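PDB 1Y2M: Phenylalanine/tyrosine ammonia-lyase from Rhodosporidium toruloides, which catalyses the non-oxidative deamination of L-phenylalanine and L-tyrosine to trans-cinnamate and p-coumarate, working as a homotetramer. Local coordinates for residues T56-E61 with K78-R83; A534-A539 with T650-L655; Q558-A563 with T615-A620; L156-P161 with P204-I209; G306-F311 with A342-E347. One frame throughout, in Å; residues are numbered along the deposited sequence.

Contact 1 of 5, residues T56-E61 with K78-R83; sequences TDSTLE and KGRPVR
L60 and V82 are partners in the parallel pair of strands 60-62 and 82-84, the two strands of a beta-alpha-beta unit whose crossover helix is 69-77. The strands run in register, L60 beside V82 and E61 beside R83. Two straight backbone bonds hold them: L60 N gives to P81 O at 2.8 Å, and R83 N gives to L60 O at 2.9 Å. On the face shared by L60 and V82 the leucine CD2 lies 4.3 Å from V82 CG2, and helix 69-77 covers this side, with A75 on V82 and D71 on L60. E61 and R83 point to the other face, and T59 CG2, just ahead of the strand, packs against the CB, CG and CD of R83. Ahead of the strands R80 reaches across to the other segment. Its chain leaves with CG anti to the backbone N (chi1 -172°) and stays extended as far as NE, which gives a hydrogen bond to S58 O at 2.9 Å, 5° out of the guanidinium plane. L60 CB sits over the centre of one guanidinium face, 3.6 Å above the plane. A water at the guanidinium edge accepts from R80 NH2 at 2.8 Å, donates to T59 O and bonds S58 OG. R80 NH1 turns to D71, in a salt bridge, and to S74, so one buried arginine ties the loop before the first strand to the crossover helix. Where the segments begin, T56 CG2 rests on K78 CB at 3.6 Å. Neighbouring strands pointing the same way, joined through a helix packed on one face, are the mark of the beta-alpha-beta crossover.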
# COMPACT_ATOMS: atom_id res chain seq x y z
N THR B 56 2.47 -27.51 -29.86
CA THR B 56 1.16 -26.84 -30.04
C THR B 56 0.19 -27.62 -30.94
O THR B 56 -1.02 -27.33 -30.98
CB THR B 56 1.31 -25.43 -30.59
OG1 THR B 56 1.97 -25.50 -31.87
CG2 THR B 56 2.10 -24.56 -29.60
N ASP B 57 0.72 -28.61 -31.64
CA ASP B 57 -0.05 -29.35 -32.65
C ASP B 57 -0.51 -30.70 -32.09
O ASP B 57 -1.65 -31.13 -32.33
CB ASP B 57 0.82 -29.55 -33.90
CG ASP B 57 2.20 -30.16 -33.58
OD1 ASP B 57 2.75 -29.91 -32.47
OD2 ASP B 57 2.74 -30.91 -34.43
N SER B 58 0.39 -31.39 -31.38
CA SER B 58 0.09 -32.73 -30.93
C SER B 58 -0.71 -32.66 -29.65
O SER B 58 -0.69 -31.67 -28.93
CB SER B 58 1.36 -33.52 -30.69
OG SER B 58 2.16 -32.89 -29.73
N THR B 59 -1.46 -33.71 -29.39
CA THR B 59 -2.43 -33.63 -28.34
C THR B 59 -1.78 -33.67 -26.97
O THR B 59 -0.91 -34.51 -26.68
CB THR B 59 -3.44 -34.78 -28.47
OG1 THR B 59 -4.08 -34.68 -29.74
CG2 THR B 59 -4.49 -34.73 -27.34
N LEU B 60 -2.27 -32.79 -26.12
CA LEU B 60 -1.88 -32.77 -24.72
C LEU B 60 -2.72 -33.79 -24.00
O LEU B 60 -3.92 -33.61 -23.85
CB LEU B 60 -2.09 -31.38 -24.13
CG LEU B 60 -1.84 -31.24 -22.63
CD1 LEU B 60 -0.40 -31.65 -22.22
CD2 LEU B 60 -2.14 -29.80 -22.15
N GLU B 61 -2.06 -34.86 -23.56
CA GLU B 61 -2.69 -35.94 -22.83
C GLU B 61 -2.59 -35.73 -21.33
O GLU B 61 -1.50 -35.66 -20.77
CB GLU B 61 -2.03 -37.28 -23.20
CG GLU B 61 -2.53 -37.84 -24.53
CD GLU B 61 -2.21 -39.33 -24.71
OE1 GLU B 61 -1.00 -39.60 -24.84
OE2 GLU B 61 -3.14 -40.20 -24.72
N LYS B 78 -2.53 -21.34 -27.52
CA LYS B 78 -2.12 -21.80 -28.85
C LYS B 78 -3.03 -22.85 -29.49
O LYS B 78 -2.67 -23.46 -30.52
CB LYS B 78 -0.69 -22.36 -28.83
CG LYS B 78 0.35 -21.50 -28.14
CD LYS B 78 0.66 -20.28 -28.94
CE LYS B 78 1.80 -19.49 -28.32
NZ LYS B 78 2.29 -18.52 -29.32
N GLY B 79 -4.21 -23.04 -28.92
CA GLY B 79 -5.18 -23.97 -29.48
C GLY B 79 -4.79 -25.43 -29.52
O GLY B 79 -5.36 -26.21 -30.29
N ARG B 80 -3.86 -25.83 -28.67
CA ARG B 80 -3.43 -27.21 -28.66
C ARG B 80 -4.55 -28.14 -28.26
O ARG B 80 -5.26 -27.83 -27.29
CB ARG B 80 -2.34 -27.41 -27.64
CG ARG B 80 -1.71 -28.79 -27.71
CD ARG B 80 -0.60 -28.79 -26.75
NE ARG B 80 0.14 -30.05 -26.72
CZ ARG B 80 1.06 -30.30 -25.80
NH1 ARG B 80 1.39 -29.34 -24.91
NH2 ARG B 80 1.67 -31.47 -25.79
N PRO B 81 -4.72 -29.26 -28.98
CA PRO B 81 -5.78 -30.19 -28.59
C PRO B 81 -5.49 -30.78 -27.22
O PRO B 81 -4.33 -30.99 -26.88
CB PRO B 81 -5.69 -31.30 -29.64
CG PRO B 81 -4.99 -30.70 -30.77
CD PRO B 81 -4.03 -29.70 -30.19
N VAL B 82 -6.53 -31.11 -26.46
CA VAL B 82 -6.38 -31.61 -25.10
C VAL B 82 -7.30 -32.82 -24.95
O VAL B 82 -8.45 -32.80 -25.42
CB VAL B 82 -6.74 -30.52 -24.06
CG1 VAL B 82 -6.71 -31.05 -22.64
CG2 VAL B 82 -5.84 -29.33 -24.21
N ARG B 83 -6.79 -33.89 -24.35
CA ARG B 83 -7.64 -35.02 -23.98
C ARG B 83 -7.17 -35.69 -22.68
O ARG B 83 -6.00 -35.63 -22.31
CB ARG B 83 -7.66 -36.06 -25.13
CG ARG B 83 -8.45 -35.64 -26.38
CD ARG B 83 -8.20 -36.57 -27.57
NE ARG B 83 -9.40 -36.92 -28.35
CZ ARG B 83 -10.35 -37.76 -27.93
NH1 ARG B 83 -10.29 -38.32 -26.73
NH2 ARG B 83 -11.39 -38.03 -28.72
O HOH W 1 1.59 -33.83 -27.31

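Contact 2 of 5, residues A534-A539 with T650-L655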
# COMPACT_ATOMS: atom_id res chain seq x y z
N ALA B 534 19.94 4.87 -29.52
CA ALA B 534 21.23 5.22 -28.91
C ALA B 534 22.37 4.43 -29.55
O ALA B 534 23.44 4.97 -29.83
CB ALA B 534 21.17 4.95 -27.41
N ILE B 535 22.13 3.14 -29.80
CA ILE B 535 23.14 2.27 -30.45
C ILE B 535 23.53 2.81 -31.84
O ILE B 535 24.67 2.88 -32.21
CB ILE B 535 22.64 0.83 -30.55
CG1 ILE B 535 22.80 0.18 -29.17
CG2 ILE B 535 23.36 0.06 -31.57
CD1 ILE B 535 22.03 -1.11 -28.95
N ASP B 536 22.53 3.19 -32.63
CA ASP B 536 22.80 3.75 -33.94
C ASP B 536 23.56 5.09 -33.83
O ASP B 536 24.45 5.35 -34.62
CB ASP B 536 21.47 3.91 -34.64
CG ASP B 536 20.97 2.62 -35.23
OD1 ASP B 536 21.80 1.71 -35.56
OD2 ASP B 536 19.73 2.50 -35.46
N LEU B 537 23.20 5.93 -32.87
CA LEU B 537 23.91 7.22 -32.69
C LEU B 537 25.35 7.01 -32.22
O LEU B 537 26.30 7.73 -32.62
CB LEU B 537 23.15 8.13 -31.73
CG LEU B 537 21.79 8.63 -32.26
CD1 LEU B 537 21.03 9.41 -31.15
CD2 LEU B 537 21.97 9.47 -33.50
N ARG B 538 25.52 6.03 -31.34
CA ARG B 538 26.87 5.68 -30.94
C ARG B 538 27.71 5.17 -32.10
O ARG B 538 28.91 5.46 -32.24
CB ARG B 538 26.86 4.68 -29.80
CG ARG B 538 28.23 4.55 -29.12
CD ARG B 538 28.61 5.77 -28.32
NE ARG B 538 27.95 5.83 -27.01
CZ ARG B 538 28.04 6.84 -26.15
NH1 ARG B 538 28.72 7.93 -26.51
NH2 ARG B 538 27.49 6.76 -24.97
N ALA B 539 27.08 4.37 -32.96
CA ALA B 539 27.80 3.84 -34.13
C ALA B 539 28.23 4.98 -35.06
O ALA B 539 29.36 4.90 -35.60
CB ALA B 539 26.95 2.85 -34.84
N THR B 650 19.81 -2.53 -42.96
CA THR B 650 20.63 -3.73 -43.06
C THR B 650 22.10 -3.40 -43.26
O THR B 650 22.94 -4.31 -43.21
CB THR B 650 20.14 -4.64 -44.23
OG1 THR B 650 19.81 -3.82 -45.34
CG2 THR B 650 18.92 -5.41 -43.81
N SER B 651 22.42 -2.12 -43.57
CA SER B 651 23.83 -1.68 -43.69
C SER B 651 24.28 -0.83 -42.50
O SER B 651 25.35 -0.17 -42.56
CB SER B 651 24.04 -0.86 -44.96
OG SER B 651 23.87 -1.68 -46.11
N SER B 652 23.49 -0.82 -41.44
CA SER B 652 23.79 0.05 -40.30
C SER B 652 25.19 -0.21 -39.74
O SER B 652 25.55 -1.36 -39.50
CB SER B 652 22.84 -0.16 -39.14
OG SER B 652 23.29 0.60 -38.02
N PRO B 653 25.96 0.86 -39.45
CA PRO B 653 27.27 0.67 -38.86
C PRO B 653 27.22 0.02 -37.48
O PRO B 653 28.21 -0.55 -37.06
CB PRO B 653 27.87 2.09 -38.82
CG PRO B 653 26.72 2.98 -38.81
CD PRO B 653 25.67 2.28 -39.66
N ALA B 654 26.08 0.05 -36.81
CA ALA B 654 25.91 -0.63 -35.53
C ALA B 654 26.27 -2.12 -35.66
O ALA B 654 26.75 -2.73 -34.71
CB ALA B 654 24.49 -0.49 -35.05
N LEU B 655 25.99 -2.70 -36.83
CA LEU B 655 26.29 -4.12 -37.03
C LEU B 655 27.79 -4.39 -36.93
O LEU B 655 28.19 -5.54 -36.75
CB LEU B 655 25.75 -4.58 -38.38
CG LEU B 655 24.25 -4.38 -38.53
CD1 LEU B 655 23.82 -4.72 -39.95
CD2 LEU B 655 23.43 -5.18 -37.54
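A539 and A654 bring the two backbones to a CA-CA distance of 5.1 Å, where a turn of the long helix 506-560 meets the loop between helices 619-646 and 662-672. The loop is shaped by an ST turn: S652 OG, anti to its own backbone N (chi1 173°), accepts from A654 N at 3.1 Å, and from P653 to L655 the chain takes helical backbone angles. Small side chains let the pieces come close. A539 CB faces the turn and lies 3.5 Å from A654 N, with P653 CG at 4.0 Å and the methyl of A654 a little farther off. A654 CB in turn points at the helix and touches two successive residues of it, I535 through CG2 at 3.7 Å and D536 through OD1. I535 CG2 stands anti to the backbone N, which carries this branch toward the alanine. The polar part centres on the carboxylate of D536. S652 OG lies 3.1 Å from D536 OD1, but whether the serine proton goes there is not settled, since the hydroxyl of Y666, on helix 662-672, is bonded to S652 OG as well as to D536 OD1. R670 of the same helix forms a salt bridge with D536 OD2. Both carboxylate oxygens of this buried aspartate are therefore engaged, and the arginine would probably help to keep the group ionised. F644 of helix 619-646 also touches D536, S652 and P653. The same D536 OD1 that faces the serine also rests 3.5 Å from A654 CB.

Contact 3 of 5, residues Q558-A563 with T615-A620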
# COMPACT_ATOMS: atom_id res chain seq x y z
N GLN B 558 49.45 20.39 -41.13
CA GLN B 558 49.33 21.41 -42.14
C GLN B 558 49.52 22.80 -41.55
O GLN B 558 50.24 23.62 -42.15
CB GLN B 558 47.98 21.31 -42.81
CG GLN B 558 47.73 22.35 -43.89
CD GLN B 558 46.32 22.27 -44.49
OE1 GLN B 558 45.42 21.63 -43.93
NE2 GLN B 558 46.13 22.93 -45.63
N HIS B 559 48.92 23.06 -40.40
CA HIS B 559 48.93 24.42 -39.85
C HIS B 559 50.17 24.73 -39.04
O HIS B 559 50.68 25.84 -39.11
CB HIS B 559 47.63 24.68 -39.04
CG HIS B 559 46.44 24.85 -39.92
ND1 HIS B 559 45.99 26.08 -40.34
CD2 HIS B 559 45.67 23.94 -40.56
CE1 HIS B 559 44.95 25.92 -41.14
NE2 HIS B 559 44.74 24.63 -41.30
N PHE B 560 50.63 23.75 -38.27
CA PHE B 560 51.65 23.98 -37.27
C PHE B 560 52.94 23.21 -37.51
O PHE B 560 53.91 23.46 -36.81
CB PHE B 560 51.13 23.56 -35.91
CG PHE B 560 49.81 24.20 -35.52
CD1 PHE B 560 49.50 25.53 -35.85
CD2 PHE B 560 48.87 23.46 -34.82
CE1 PHE B 560 48.28 26.09 -35.45
CE2 PHE B 560 47.68 24.02 -34.44
CZ PHE B 560 47.40 25.33 -34.74
N GLY B 561 52.97 22.31 -38.49
CA GLY B 561 54.13 21.46 -38.65
C GLY B 561 55.44 22.23 -38.78
O GLY B 561 56.46 21.88 -38.18
N SER B 562 55.43 23.31 -39.56
CA SER B 562 56.69 24.03 -39.77
C SER B 562 57.13 24.74 -38.51
O SER B 562 58.30 24.75 -38.18
CB SER B 562 56.61 24.97 -40.98
OG SER B 562 55.47 25.78 -40.94
N ALA B 563 56.19 25.31 -37.77
CA ALA B 563 56.52 25.94 -36.50
C ALA B 563 57.03 24.93 -35.45
O ALA B 563 57.70 25.33 -34.50
CB ALA B 563 55.33 26.72 -35.98
N THR B 615 56.65 28.78 -29.70
CA THR B 615 56.74 28.92 -31.15
C THR B 615 56.42 30.31 -31.69
O THR B 615 55.92 31.18 -30.99
CB THR B 615 55.81 27.94 -31.87
OG1 THR B 615 54.44 28.35 -31.69
CG2 THR B 615 56.04 26.51 -31.35
N SER B 616 56.66 30.48 -32.98
CA SER B 616 56.51 31.75 -33.64
C SER B 616 55.10 31.98 -34.24
O SER B 616 54.88 32.99 -34.92
CB SER B 616 57.57 31.85 -34.75
OG SER B 616 57.34 30.81 -35.67
N LEU B 617 54.17 31.07 -33.99
CA LEU B 617 52.83 31.12 -34.58
C LEU B 617 52.09 32.39 -34.20
O LEU B 617 52.09 32.77 -33.05
CB LEU B 617 52.00 29.93 -34.15
CG LEU B 617 52.43 28.64 -34.88
CD1 LEU B 617 51.93 27.39 -34.17
CD2 LEU B 617 52.02 28.68 -36.37
N SER B 618 51.44 33.00 -35.17
CA SER B 618 50.57 34.12 -34.86
C SER B 618 49.21 33.69 -34.33
O SER B 618 48.72 32.56 -34.59
CB SER B 618 50.37 34.94 -36.11
OG SER B 618 49.54 34.24 -37.01
N LEU B 619 48.52 34.60 -33.64
CA LEU B 619 47.17 34.31 -33.22
C LEU B 619 46.30 34.07 -34.43
O LEU B 619 45.46 33.18 -34.40
CB LEU B 619 46.58 35.41 -32.35
CG LEU B 619 47.33 35.63 -31.02
CD1 LEU B 619 46.55 36.62 -30.12
CD2 LEU B 619 47.40 34.32 -30.32
N ALA B 620 46.57 34.78 -35.53
CA ALA B 620 45.78 34.59 -36.75
C ALA B 620 45.90 33.15 -37.26
O ALA B 620 44.93 32.54 -37.73
CB ALA B 620 46.22 35.57 -37.83
O HOH W 2 58.28 28.19 -34.05
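L617 fills the tight half of this contact, wedged between F560 and A563 at the far tip of the helical bundle, near the end of helix 506-560 and just before helix 619-646 begins. Its CG stands anti to the carbonyl carbon (chi1 -74°), and the two methyls fork toward F560 and A563. L617 CG meets A563 CB at 3.6 Å, and both methyls also lie close to that CB. The CD1 branch goes on to F560 CD1 at 3.5 Å, the leucine side chain crossing the phenylalanine at about a right angle. L617 CD2 reaches H559 O more loosely, at 4.2 Å. An alanine in place of L617 would probably open a gap between A563 CB and the F560 ring, losing the branched end that links them. The other half is looser and wetter. T615 CG2 comes only to 3.8 Å from A563 O, and a water bridges the two backbones, donating to A563 O at 3.0 Å and accepting from S616 N at the same length. S616 itself is exposed. T615 OG1 is hydrogen-bonded to L612 O. W625 of helix 619-646 meets the ring of F560 at about 45° and that of H559 edge to face, and L612 lies against both F560 and L617. S618 is the N-cap of helix 619-646, its OG bonded to A621 N, and L619 of the second subunit packs on T615, L617 and L619, setting the junction between the ends of two long helices and a neighbouring chain.

Contact 4 of 5, residues L156-P161 with P204-I209; sequences LENSLP and PLRGTI
L160 and L205 meet methyl to methyl where two loops of the lyase domain come together, one leading into helix 162-176 and the other running from strand 200-201 toward helix 215-225. S159, the last residue of a type I turn that starts at L156, forms a single backbone bridge with P204. L160 CD2 touches L205 CD1 at 3.8 Å, while L160 CG lies against P204 O. L205 sends its CG anti to the backbone N (chi1 -180°), and its second methyl, CD2, reaches E157 O at 3.5 Å on the turn. An alanine in place of L160 would probably leave L205 CD1 without this apolar neighbour and open a gap beside P204 O. The backbone N of L205 gives a hydrogen bond to N158 O at 2.9 Å, approaching from above the carbonyl plane, 51° out of it. N158 and R206 cross obliquely, with amide and guanidinium planes 66° apart. N158 OD1 stays 3.9 Å from R206 NH1, at the edge of the guanidinium, and a water links the two. The stronger partners of both side chains belong to the third subunit: its E480 and E515 form salt bridges with R206, and the hydroxyl of its Y699 bonds N158 ND2. R511, in the same chain as R206, brings a like charge close to it, which those two glutamates would probably offset. These loops thus lie at a subunit interface of the tetramer. The bridging water donates to N158 OD1 at 2.7 Å and accepts from R206 NH1 at 2.8 Å.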
# COMPACT_ATOMS: atom_id res chain seq x y z
N LEU B 156 -16.53 -6.37 -23.47
CA LEU B 156 -16.35 -7.58 -22.66
C LEU B 156 -15.40 -7.38 -21.49
O LEU B 156 -14.90 -8.36 -20.89
CB LEU B 156 -15.93 -8.76 -23.56
CG LEU B 156 -17.07 -9.39 -24.35
CD1 LEU B 156 -16.52 -10.43 -25.26
CD2 LEU B 156 -18.08 -10.04 -23.37
N GLU B 157 -15.24 -6.10 -21.08
CA GLU B 157 -14.34 -5.77 -19.96
C GLU B 157 -14.70 -6.47 -18.68
O GLU B 157 -13.82 -6.70 -17.82
CB GLU B 157 -14.32 -4.29 -19.72
CG GLU B 157 -13.75 -3.46 -20.85
CD GLU B 157 -14.79 -3.04 -21.88
OE1 GLU B 157 -15.95 -3.53 -21.83
OE2 GLU B 157 -14.43 -2.19 -22.74
N ASN B 158 -15.97 -6.79 -18.50
CA ASN B 158 -16.41 -7.50 -17.27
C ASN B 158 -16.40 -9.03 -17.35
O ASN B 158 -17.01 -9.67 -16.51
CB ASN B 158 -17.80 -7.02 -16.86
CG ASN B 158 -17.76 -5.68 -16.18
OD1 ASN B 158 -16.75 -5.38 -15.55
ND2 ASN B 158 -18.83 -4.89 -16.27
N SER B 159 -15.72 -9.56 -18.36
CA SER B 159 -15.56 -11.02 -18.49
C SER B 159 -14.12 -11.43 -18.47
O SER B 159 -13.22 -10.65 -18.78
CB SER B 159 -16.17 -11.49 -19.80
OG SER B 159 -15.40 -11.08 -20.92
N LEU B 160 -13.90 -12.66 -18.05
CA LEU B 160 -12.56 -13.19 -17.96
C LEU B 160 -12.03 -13.39 -19.38
O LEU B 160 -12.75 -13.83 -20.31
CB LEU B 160 -12.48 -14.53 -17.24
CG LEU B 160 -12.46 -14.61 -15.73
CD1 LEU B 160 -12.56 -16.10 -15.35
CD2 LEU B 160 -11.22 -13.94 -15.15
N PRO B 161 -10.72 -13.11 -19.58
CA PRO B 161 -10.14 -13.40 -20.87
C PRO B 161 -10.34 -14.85 -21.31
O PRO B 161 -10.23 -15.77 -20.49
CB PRO B 161 -8.66 -13.12 -20.65
CG PRO B 161 -8.64 -12.09 -19.54
CD PRO B 161 -9.76 -12.47 -18.67
N PRO B 204 -17.88 -14.09 -15.65
CA PRO B 204 -17.58 -12.77 -15.05
C PRO B 204 -16.13 -12.65 -14.59
O PRO B 204 -15.55 -13.59 -14.07
CB PRO B 204 -18.53 -12.73 -13.83
CG PRO B 204 -19.65 -13.66 -14.20
CD PRO B 204 -18.98 -14.79 -14.95
N LEU B 205 -15.59 -11.44 -14.69
CA LEU B 205 -14.21 -11.13 -14.29
C LEU B 205 -14.10 -11.22 -12.79
O LEU B 205 -13.09 -11.69 -12.23
CB LEU B 205 -13.88 -9.70 -14.69
CG LEU B 205 -12.47 -9.21 -14.36
CD1 LEU B 205 -11.43 -10.10 -14.97
CD2 LEU B 205 -12.30 -7.82 -14.85
N ARG B 206 -15.12 -10.69 -12.13
CA ARG B 206 -15.07 -10.52 -10.68
C ARG B 206 -16.14 -11.31 -9.92
O ARG B 206 -17.20 -11.64 -10.46
CB ARG B 206 -15.21 -9.03 -10.32
CG ARG B 206 -14.17 -8.14 -10.87
CD ARG B 206 -14.33 -6.71 -10.31
NE ARG B 206 -13.27 -5.79 -10.70
CZ ARG B 206 -13.32 -4.93 -11.70
NH1 ARG B 206 -14.38 -4.85 -12.51
NH2 ARG B 206 -12.34 -4.06 -11.89
N GLY B 207 -15.85 -11.53 -8.63
CA GLY B 207 -16.79 -12.12 -7.73
C GLY B 207 -16.26 -13.25 -6.89
O GLY B 207 -16.91 -13.62 -5.94
N THR B 208 -15.10 -13.81 -7.26
CA THR B 208 -14.50 -14.87 -6.44
C THR B 208 -13.48 -14.29 -5.46
O THR B 208 -12.78 -13.31 -5.77
CB THR B 208 -13.85 -15.96 -7.28
OG1 THR B 208 -13.44 -17.02 -6.41
CG2 THR B 208 -12.68 -15.45 -8.06
N ILE B 209 -13.40 -14.93 -4.28
CA ILE B 209 -12.33 -14.72 -3.29
C ILE B 209 -11.32 -15.90 -3.32
O ILE B 209 -10.40 -15.91 -2.52
CB ILE B 209 -12.89 -14.53 -1.87
CG1 ILE B 209 -13.69 -15.77 -1.46
CG2 ILE B 209 -13.79 -13.27 -1.76
CD1 ILE B 209 -14.36 -15.62 -0.10
O HOH W 3 -17.74 -9.15 -13.29
O HOH W 4 -16.03 -6.94 -13.47

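Contact 5 of 5, residues G306-F311 with A342-E347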
# COMPACT_ATOMS: atom_id res chain seq x y z
N GLY B 306 29.75 1.39 -21.61
CA GLY B 306 30.00 1.06 -20.23
C GLY B 306 30.83 -0.18 -20.05
O GLY B 306 31.38 -0.73 -21.01
N HIS B 307 30.89 -0.63 -18.80
CA HIS B 307 31.84 -1.68 -18.43
C HIS B 307 31.21 -3.06 -18.39
O HIS B 307 30.35 -3.38 -17.55
CB HIS B 307 32.43 -1.38 -17.07
CG HIS B 307 33.30 -0.17 -17.04
ND1 HIS B 307 32.85 1.06 -16.64
CD2 HIS B 307 34.61 -0.02 -17.33
CE1 HIS B 307 33.84 1.93 -16.71
NE2 HIS B 307 34.92 1.30 -17.13
N ALA B 308 31.71 -3.95 -19.23
CA ALA B 308 31.29 -5.34 -19.15
C ALA B 308 31.85 -5.99 -17.86
O ALA B 308 31.39 -7.05 -17.44
CB ALA B 308 31.75 -6.07 -20.35
N GLY B 309 32.87 -5.37 -17.26
CA GLY B 309 33.54 -5.88 -16.06
C GLY B 309 32.58 -6.10 -14.88
O GLY B 309 32.85 -6.91 -14.01
N SER B 310 31.48 -5.35 -14.84
CA SER B 310 30.48 -5.51 -13.75
C SER B 310 29.99 -6.95 -13.64
O SER B 310 29.50 -7.34 -12.59
CB SER B 310 29.29 -4.59 -13.94
OG SER B 310 29.67 -3.26 -13.91
N PHE B 311 30.10 -7.71 -14.73
CA PHE B 311 29.48 -9.03 -14.82
C PHE B 311 30.49 -10.17 -14.76
O PHE B 311 30.16 -11.28 -15.03
CB PHE B 311 28.65 -9.08 -16.10
CG PHE B 311 27.78 -7.88 -16.24
CD1 PHE B 311 26.64 -7.79 -15.47
CD2 PHE B 311 28.11 -6.84 -17.05
CE1 PHE B 311 25.88 -6.68 -15.51
CE2 PHE B 311 27.37 -5.68 -17.05
CZ PHE B 311 26.24 -5.61 -16.31
N ALA B 342 30.83 -2.08 -25.54
CA ALA B 342 31.15 -2.27 -24.11
C ALA B 342 32.65 -2.44 -23.96
O ALA B 342 33.31 -3.04 -24.82
CB ALA B 342 30.45 -3.48 -23.56
N VAL B 343 33.18 -1.91 -22.85
CA VAL B 343 34.58 -2.05 -22.46
C VAL B 343 34.80 -3.35 -21.67
O VAL B 343 34.09 -3.63 -20.71
CB VAL B 343 35.01 -0.84 -21.64
CG1 VAL B 343 36.46 -0.94 -21.19
CG2 VAL B 343 34.77 0.44 -22.46
N HIS B 344 35.79 -4.14 -22.10
CA HIS B 344 36.03 -5.48 -21.53
C HIS B 344 37.14 -5.50 -20.47
O HIS B 344 38.16 -4.88 -20.67
CB HIS B 344 36.33 -6.45 -22.67
CG HIS B 344 35.15 -6.64 -23.57
ND1 HIS B 344 34.10 -7.46 -23.23
CD2 HIS B 344 34.81 -6.03 -24.73
CE1 HIS B 344 33.17 -7.38 -24.17
NE2 HIS B 344 33.59 -6.53 -25.10
N HIS B 345 36.90 -6.23 -19.36
CA HIS B 345 37.84 -6.23 -18.21
C HIS B 345 39.21 -6.70 -18.68
O HIS B 345 40.23 -6.13 -18.30
CB HIS B 345 37.31 -7.11 -17.02
CG HIS B 345 38.36 -7.49 -16.02
ND1 HIS B 345 38.74 -6.66 -14.98
CD2 HIS B 345 39.13 -8.61 -15.90
CE1 HIS B 345 39.68 -7.25 -14.27
NE2 HIS B 345 39.95 -8.42 -14.82
N GLU B 346 39.21 -7.74 -19.50
CA GLU B 346 40.47 -8.35 -19.95
C GLU B 346 41.28 -7.43 -20.86
O GLU B 346 42.49 -7.66 -21.04
CB GLU B 346 40.23 -9.69 -20.66
CG GLU B 346 39.56 -9.57 -22.01
CD GLU B 346 38.05 -9.65 -21.94
OE1 GLU B 346 37.45 -9.44 -20.85
OE2 GLU B 346 37.47 -9.89 -23.02
N GLU B 347 40.64 -6.41 -21.45
CA GLU B 347 41.37 -5.38 -22.19
C GLU B 347 41.80 -4.27 -21.23
O GLU B 347 42.91 -3.74 -21.33
CB GLU B 347 40.51 -4.77 -23.31
CG GLU B 347 40.02 -5.75 -24.40
CD GLU B 347 38.74 -5.26 -25.15
OE1 GLU B 347 38.14 -4.19 -24.81
OE2 GLU B 347 38.30 -5.98 -26.09
O HOH W 5 34.82 -3.44 -17.99
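Backbone hydrogen bonds carry the contact between H307 and V343, a single bridge where the loop after helix 273-303 runs beside the lead-in to helix 345-348. V343 N gives to G306 O at 2.8 Å, nearly along the C=O axis, and A308 N gives to V343 O at 2.8 Å with the donor tilted 16° from the carbonyl plane. A water continues the pairing: it donates to V343 O and accepts from G309 N, each at 2.8 Å, so two donors grip that one carbonyl oxygen. The apolar touch is slight, A308 CB to A342 CB at 4.3 Å, with L336 of helix 323-336 against both alanines. Other carbons rest on polar atoms: A308 CB lies 3.4 Å from V343 O and close to H344 ND1, and V343 CB leans on G306 O at 3.7 Å. The histidines find their main partners elsewhere. H344, the N-cap residue of helix 345-348, gives NE2 to S339 O; H345 stacks on H408 of the fourth subunit and meets H312 edge to face. H307 N bonds D361, and the nearest side-chain atoms of H307 and Q360, a residue that probably binds cinnamate, as in relatives, are about 3 Å apart. Main-chain bonds rather than side chains thus hold this loop to 342-347, and they set where H307, its CB directed away from that segment, stands beside the probable cinnamate site.

In the fold
Along the chain the contacts come in the order 1, 4, 5, with contacts 2 and 3 last; contact 3 falls within the stretch that contact 2 spans. Contacts 1 and 4 lie in the same part of the chain, centres 26 Å apart, without touching, and contacts 2 and 5 are closer still at 20 Å, on the other side of the chain's centre from contact 4. Contacts 2 and 3 share the long helix 506-560, their centres 38 Å apart. Contact 3 lies at the far tip, 81 Å from both contacts 1 and 4, centre to centre. The set thus spans an elongated, mostly helical subunit, and contacts 3, 4 and 5 each meet a different neighbouring subunit of the tetramer.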